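Local coordinates for protein transcriptional regulator, MarR family (Neisseria meningitidis serogroup B, PDB 3G3Z) that probably binds DNA and regulates transcription, as a dimeric winged-helix protein of the MarR family, at residues N32-L37 / E53-P58; R46-I51 / R87-T92. All coordinates share one frame; numbering follows the deposited sequence.

Contact 1 (N32-L37 / E53-P58)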
loop_
_atom_site.group_PDB
_atom_site.type_symbol
_atom_site.label_atom_id
_atom_site.label_comp_id
_atom_site.label_asym_id
_atom_site.label_seq_id
_atom_site.Cartn_x
_atom_site.Cartn_y
_atom_site.Cartn_z
ATOM N N ASN A 32 -2.095 10.770 5.139
ATOM C CA ASN A 32 -1.748 11.233 6.480
ATOM C C ASN A 32 -2.850 12.086 7.125
ATOM O O ASN A 32 -3.175 11.893 8.284
ATOM C CB ASN A 32 -0.411 11.995 6.452
ATOM C CG ASN A 32 0.735 11.154 5.908
ATOM O OD1 ASN A 32 1.761 11.688 5.464
ATOM N ND2 ASN A 32 0.579 9.838 5.952
ATOM N N LEU A 33 -3.416 13.027 6.370
ATOM C CA LEU A 33 -4.512 13.871 6.854
ATOM C C LEU A 33 -5.782 13.072 7.091
ATOM O O LEU A 33 -6.494 13.280 8.086
ATOM C CB LEU A 33 -4.809 14.976 5.830
ATOM C CG LEU A 33 -3.901 16.197 5.869
ATOM C CD1 LEU A 33 -3.931 16.911 4.519
ATOM C CD2 LEU A 33 -4.328 17.127 7.015
ATOM N N PHE A 34 -6.077 12.182 6.148
ATOM C CA PHE A 34 -7.222 11.283 6.239
ATOM C C PHE A 34 -7.166 10.441 7.499
ATOM O O PHE A 34 -8.162 10.316 8.226
ATOM C CB PHE A 34 -7.280 10.379 5.003
ATOM C CG PHE A 34 -8.421 9.423 5.021
ATOM C CD1 PHE A 34 -9.710 9.852 4.700
ATOM C CD2 PHE A 34 -8.225 8.096 5.381
ATOM C CE1 PHE A 34 -10.786 8.969 4.729
ATOM C CE2 PHE A 34 -9.302 7.204 5.409
ATOM C CZ PHE A 34 -10.576 7.646 5.083
ATOM N N ALA A 35 -5.986 9.882 7.765
ATOM C CA ALA A 35 -5.773 9.047 8.934
ATOM C C ALA A 35 -6.241 9.756 10.218
ATOM O O ALA A 35 -6.987 9.172 10.997
ATOM C CB ALA A 35 -4.289 8.640 9.035
ATOM N N VAL A 36 -5.831 11.010 10.415
ATOM C CA VAL A 36 -6.245 11.807 11.590
ATOM C C VAL A 36 -7.725 12.177 11.516
ATOM O O VAL A 36 -8.508 11.815 12.391
ATOM C CB VAL A 36 -5.367 13.097 11.765
ATOM C CG1 VAL A 36 -5.840 13.956 12.969
ATOM C CG2 VAL A 36 -3.931 12.716 11.960
ATOM N N LEU A 37 -8.104 12.887 10.458
ATOM C CA LEU A 37 -9.457 13.431 10.312
ATOM C C LEU A 37 -10.559 12.362 10.325
ATOM O O LEU A 37 -11.573 12.501 11.022
ATOM C CB LEU A 37 -9.548 14.271 9.027
ATOM C CG LEU A 37 -8.631 15.507 8.943
ATOM C CD1 LEU A 37 -8.555 16.022 7.511
ATOM C CD2 LEU A 37 -9.093 16.601 9.897
ATOM N N GLU A 53 -0.994 3.709 14.857
ATOM C CA GLU A 53 -1.089 2.247 14.800
ATOM C C GLU A 53 -2.187 1.746 13.846
ATOM O O GLU A 53 -1.934 0.877 13.006
ATOM C CB GLU A 53 -1.185 1.639 16.211
ATOM C CG GLU A 53 0.188 1.154 16.711
ATOM C CD GLU A 53 0.420 1.292 18.219
ATOM O OE1 GLU A 53 -0.514 1.029 19.011
ATOM O OE2 GLU A 53 1.564 1.640 18.613
ATOM N N LYS A 54 -3.377 2.332 13.944
ATOM C CA LYS A 54 -4.484 1.998 13.056
ATOM C C LYS A 54 -4.130 2.130 11.565
ATOM O O LYS A 54 -4.445 1.245 10.773
ATOM C CB LYS A 54 -5.700 2.868 13.382
ATOM C CG LYS A 54 -6.956 2.499 12.605
ATOM C CD LYS A 54 -8.062 3.512 12.870
ATOM C CE LYS A 54 -9.242 3.356 11.903
ATOM N NZ LYS A 54 -10.187 2.278 12.317
ATOM N N TRP A 55 -3.477 3.229 11.185
ATOM C CA TRP A 55 -3.223 3.490 9.770
ATOM C C TRP A 55 -1.801 3.179 9.355
ATOM O O TRP A 55 -1.419 3.431 8.213
ATOM C CB TRP A 55 -3.653 4.905 9.376
ATOM C CG TRP A 55 -5.137 5.063 9.528
ATOM C CD1 TRP A 55 -5.797 5.638 10.570
ATOM C CD2 TRP A 55 -6.145 4.597 8.617
ATOM N NE1 TRP A 55 -7.160 5.574 10.364
ATOM C CE2 TRP A 55 -7.400 4.930 9.177
ATOM C CE3 TRP A 55 -6.107 3.923 7.386
ATOM C CZ2 TRP A 55 -8.620 4.616 8.540
ATOM C CZ3 TRP A 55 -7.317 3.610 6.753
ATOM C CH2 TRP A 55 -8.557 3.963 7.333
ATOM N N SER A 56 -1.042 2.588 10.276
ATOM C CA SER A 56 0.320 2.109 10.002
ATOM C C SER A 56 1.243 3.276 9.624
ATOM O O SER A 56 1.979 3.207 8.643
ATOM C CB SER A 56 0.309 1.005 8.924
ATOM O OG SER A 56 -0.358 -0.163 9.401
ATOM N N LEU A 57 1.164 4.355 10.406
ATOM C CA LEU A 57 2.007 5.540 10.206
ATOM C C LEU A 57 2.995 5.768 11.354
ATOM O O LEU A 57 2.664 5.520 12.509
ATOM C CB LEU A 57 1.141 6.791 10.036
ATOM C CG LEU A 57 0.315 6.878 8.757
ATOM C CD1 LEU A 57 -0.657 8.045 8.852
ATOM C CD2 LEU A 57 1.208 6.994 7.531
ATOM N N PRO A 58 4.205 6.257 11.041
ATOM C CA PRO A 58 5.159 6.563 12.104
ATOM C C PRO A 58 4.748 7.786 12.924
ATOM O O PRO A 58 4.043 8.668 12.422
ATOM C CB PRO A 58 6.455 6.835 11.347
ATOM C CG PRO A 58 6.043 7.189 9.987
ATOM C CD PRO A 58 4.781 6.468 9.699
#

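Contact 2 (R46-I51 / R87-T92)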
loop_
_atom_site.group_PDB
_atom_site.type_symbol
_atom_site.label_atom_id
_atom_site.label_comp_id
_atom_site.label_asym_id
_atom_site.label_seq_id
_atom_site.Cartn_x
_atom_site.Cartn_y
_atom_site.Cartn_z
ATOM N N ARG A 46 -9.167 10.113 20.161
ATOM C CA ARG A 46 -8.147 9.075 20.085
ATOM C C ARG A 46 -6.795 9.733 20.262
ATOM O O ARG A 46 -6.633 10.917 19.983
ATOM C CB ARG A 46 -8.193 8.355 18.728
ATOM C CG ARG A 46 -9.464 7.577 18.425
ATOM C CD ARG A 46 -9.566 6.321 19.280
ATOM N NE ARG A 46 -10.859 5.661 19.115
ATOM C CZ ARG A 46 -11.225 4.551 19.745
ATOM N NH1 ARG A 46 -10.394 3.959 20.600
ATOM N NH2 ARG A 46 -12.430 4.031 19.526
ATOM N N THR A 47 -5.820 8.969 20.726
ATOM C CA THR A 47 -4.476 9.500 20.884
ATOM C C THR A 47 -3.794 9.421 19.529
ATOM O O THR A 47 -4.215 8.646 18.670
ATOM C CB THR A 47 -3.658 8.684 21.896
ATOM O OG1 THR A 47 -3.494 7.346 21.408
ATOM C CG2 THR A 47 -4.345 8.655 23.271
ATOM N N GLN A 48 -2.746 10.221 19.345
ATOM C CA GLN A 48 -1.921 10.146 18.144
ATOM C C GLN A 48 -1.413 8.728 17.916
ATOM O O GLN A 48 -1.328 8.258 16.768
ATOM C CB GLN A 48 -0.739 11.105 18.261
ATOM C CG GLN A 48 -1.124 12.566 18.145
ATOM C CD GLN A 48 0.024 13.504 18.464
ATOM O OE1 GLN A 48 -0.173 14.537 19.094
ATOM N NE2 GLN A 48 1.227 13.150 18.029
ATOM N N LYS A 49 -1.081 8.049 19.016
ATOM C CA LYS A 49 -0.602 6.669 18.963
ATOM C C LYS A 49 -1.626 5.709 18.355
ATOM O O LYS A 49 -1.274 4.871 17.508
ATOM C CB LYS A 49 -0.175 6.183 20.348
ATOM C CG LYS A 49 0.344 4.749 20.348
ATOM C CD LYS A 49 1.572 4.624 21.225
ATOM C CE LYS A 49 1.310 3.777 22.439
ATOM N NZ LYS A 49 1.598 2.326 22.143
ATOM N N HIS A 50 -2.885 5.827 18.779
ATOM C CA HIS A 50 -3.954 4.975 18.237
ATOM C C HIS A 50 -4.121 5.151 16.724
ATOM O O HIS A 50 -4.244 4.173 15.975
ATOM C CB HIS A 50 -5.282 5.256 18.945
ATOM C CG HIS A 50 -6.448 4.548 18.330
ATOM N ND1 HIS A 50 -6.848 3.291 18.729
ATOM C CD2 HIS A 50 -7.282 4.908 17.325
ATOM C CE1 HIS A 50 -7.888 2.913 18.008
ATOM N NE2 HIS A 50 -8.173 3.875 17.149
ATOM N N ILE A 51 -4.142 6.411 16.298
ATOM C CA ILE A 51 -4.233 6.775 14.891
ATOM C C ILE A 51 -3.040 6.215 14.109
ATOM O O ILE A 51 -3.222 5.606 13.053
ATOM C CB ILE A 51 -4.303 8.320 14.750
ATOM C CG1 ILE A 51 -5.589 8.847 15.397
ATOM C CG2 ILE A 51 -4.194 8.756 13.289
ATOM C CD1 ILE A 51 -5.541 10.326 15.725
ATOM N N ARG A 87 -1.776 12.428 24.762
ATOM C CA ARG A 87 -3.028 13.018 25.235
ATOM C C ARG A 87 -4.130 12.914 24.170
ATOM O O ARG A 87 -3.845 12.902 22.971
ATOM C CB ARG A 87 -2.779 14.467 25.670
ATOM C CG ARG A 87 -3.874 15.089 26.518
ATOM C CD ARG A 87 -3.342 15.814 27.773
ATOM N NE ARG A 87 -2.021 16.436 27.619
ATOM C CZ ARG A 87 -1.784 17.618 27.048
ATOM N NH1 ARG A 87 -2.775 18.343 26.541
ATOM N NH2 ARG A 87 -0.539 18.076 26.975
ATOM N N LEU A 88 -5.381 12.824 24.620
ATOM C CA LEU A 88 -6.523 12.597 23.731
ATOM C C LEU A 88 -6.742 13.724 22.735
ATOM O O LEU A 88 -6.779 14.904 23.095
ATOM C CB LEU A 88 -7.814 12.368 24.526
ATOM C CG LEU A 88 -8.117 10.971 25.062
ATOM C CD1 LEU A 88 -9.204 11.042 26.138
ATOM C CD2 LEU A 88 -8.517 10.010 23.938
ATOM N N LEU A 89 -6.902 13.330 21.480
ATOM C CA LEU A 89 -7.112 14.254 20.383
ATOM C C LEU A 89 -8.599 14.276 20.020
ATOM O O LEU A 89 -9.259 13.239 19.980
ATOM C CB LEU A 89 -6.269 13.804 19.194
ATOM C CG LEU A 89 -5.641 14.755 18.189
ATOM C CD1 LEU A 89 -4.947 15.939 18.844
ATOM C CD2 LEU A 89 -4.648 13.948 17.361
ATOM N N SER A 90 -9.109 15.471 19.751
ATOM C CA SER A 90 -10.520 15.685 19.484
ATOM C C SER A 90 -10.694 16.605 18.270
ATOM O O SER A 90 -9.879 17.495 18.036
ATOM C CB SER A 90 -11.160 16.299 20.734
ATOM O OG SER A 90 -12.470 16.759 20.492
ATOM N N LEU A 91 -11.741 16.374 17.486
ATOM C CA LEU A 91 -12.181 17.351 16.488
ATOM C C LEU A 91 -12.843 18.534 17.189
ATOM O O LEU A 91 -13.673 18.352 18.087
ATOM C CB LEU A 91 -13.187 16.725 15.529
ATOM C CG LEU A 91 -12.887 16.332 14.073
ATOM C CD1 LEU A 91 -11.415 16.080 13.729
ATOM C CD2 LEU A 91 -13.741 15.130 13.715
ATOM N N THR A 92 -12.472 19.742 16.781
ATOM C CA THR A 92 -13.159 20.939 17.239
ATOM C C THR A 92 -14.523 21.026 16.560
ATOM O O THR A 92 -14.849 20.209 15.695
ATOM C CB THR A 92 -12.364 22.193 16.889
ATOM O OG1 THR A 92 -12.227 22.272 15.467
ATOM C CG2 THR A 92 -10.984 22.157 17.546
HETATM O O HOH W 1 -2.331 12.259 21.157
#

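Contact 1 (N32-L37 / E53-P58)
Ala35 and Trp55 mark the closest approach of the two backbones, with Ala35 CA and Trp55 CA 6.2 Å apart; Asn32 CA and Leu57 CA, where the second segment has already left its helix, stand 7.8 Å apart. Between these pairs the chain of 53-58 turns at Ser56, whose positive phi (63°) belongs to a Schellman motif ending helix 48-55, and Pro58 takes the N-cap position of helix 59-71. This is the turn of the helix-turn-helix unit in the winged-helix fold, and helix 31-43 packs against it. Trp55 contributes the largest share of the buried surface, with Ala35 not far behind. Ala35 CA lies over one face of the indole in a CH-pi contact, 4.0 Å from the centroid of the Trp55 five-membered ring, while Lys54 CG covers the opposite face near the rim. Ala35 CB meets Trp55 CD1 at 3.7 Å. The six-membered ring meets Phe34: the two form an edge-to-face pair in which the phenyl supplies the edge, planes at 75°. CG of Phe34 is anti to the backbone N (chi1 180°), and it is the far end of the ring, at Phe34 CE2, that comes to 3.8 Å from Trp55 CH2. The indole N-H is satisfied by Thr39 OG1, one helical turn beyond Ala35, and that hydroxyl also bonds to Ala35 O. Both methyls of Leu57 lie against Asn32 ND2, Leu57 CD2 the nearer at 3.3 Å, and Leu57 CD1 also packs on Ala35 CB at 3.7 Å. Asn32 further touches Thr61 and Val65 of helix 59-71.

Contact 2 (R46-I51 / R87-T92)
Arg46 and Leu89 pair their main chains as a single antiparallel bridge, hydrogen-bonded in both directions: Arg46 N to Leu89 O at 3.1 Å and Leu89 N to Arg46 O at 2.9 Å. From this bridge the Leu89 side chain points toward helix 48-55. Its chi1 of -147° departs from a staggered value, and its CD2 methyl ends beside two side chains of that helix. One is Gln48, whose CG is 3.9 Å from Leu89 CD2; the other is Ile51, which crosses Leu89 at about a right angle and brings Ile51 CD1 to 4.1 Å from Leu89 CD2. In Gln48, CG is anti to the carbonyl carbon (chi1 -72°), where it packs on Leu89; beyond it the chain is extended, and OE1 accepts from Trp77 NE1 in the neighbouring strand 75-77. In the winged-helix fold, strands 75-77 and 89-91 form the wing. Arg46, the residue just ahead of the N-cap of helix 48-55, pairs with strand 89-91 in the place where winged-helix proteins commonly have the first, short strand of the wing sheet. The Leu88 side chain sets out away from 46-51, yet its CD2 returns to 3.8 Å from Arg46 N. Thr47, which follows Arg46, is the N-cap, with Thr47 OG1 accepting from His50 N at 3.1 Å. A water takes the Gln48 N-H and lies near Arg87 O, at a separation from the latter too short to be trusted. Arg46 CD rests 3.3 Å above the plane of the His50 ring, toward its rim. Glu43 OE2 then holds both residues, through a salt bridge to Arg46 NE and a hydrogen bond from His50 NE2.

Contact 1 and contact 2 lie with their centres about 11 Å apart and share helix 48-55, contact 2 using its start and contact 1 its end. Along the chain their segments alternate: 32-37, 46-51, 53-58, then 87-92. They also touch directly, Ile51 CG2 of contact 2 packing 3.6 Å from Ala35 O of contact 1. One short helix is thus joined to helix 31-43 and to strand 89-91 of the wing. Helix 59-71, which follows directly after 53-58, is the probable recognition helix, as in other MarR proteins; Asn32 of contact 1 and Gln48 and Leu89 of contact 2 all touch it. Contact 1 also borders the second subunit, where Lys54 bridges to Asp7 of that chain.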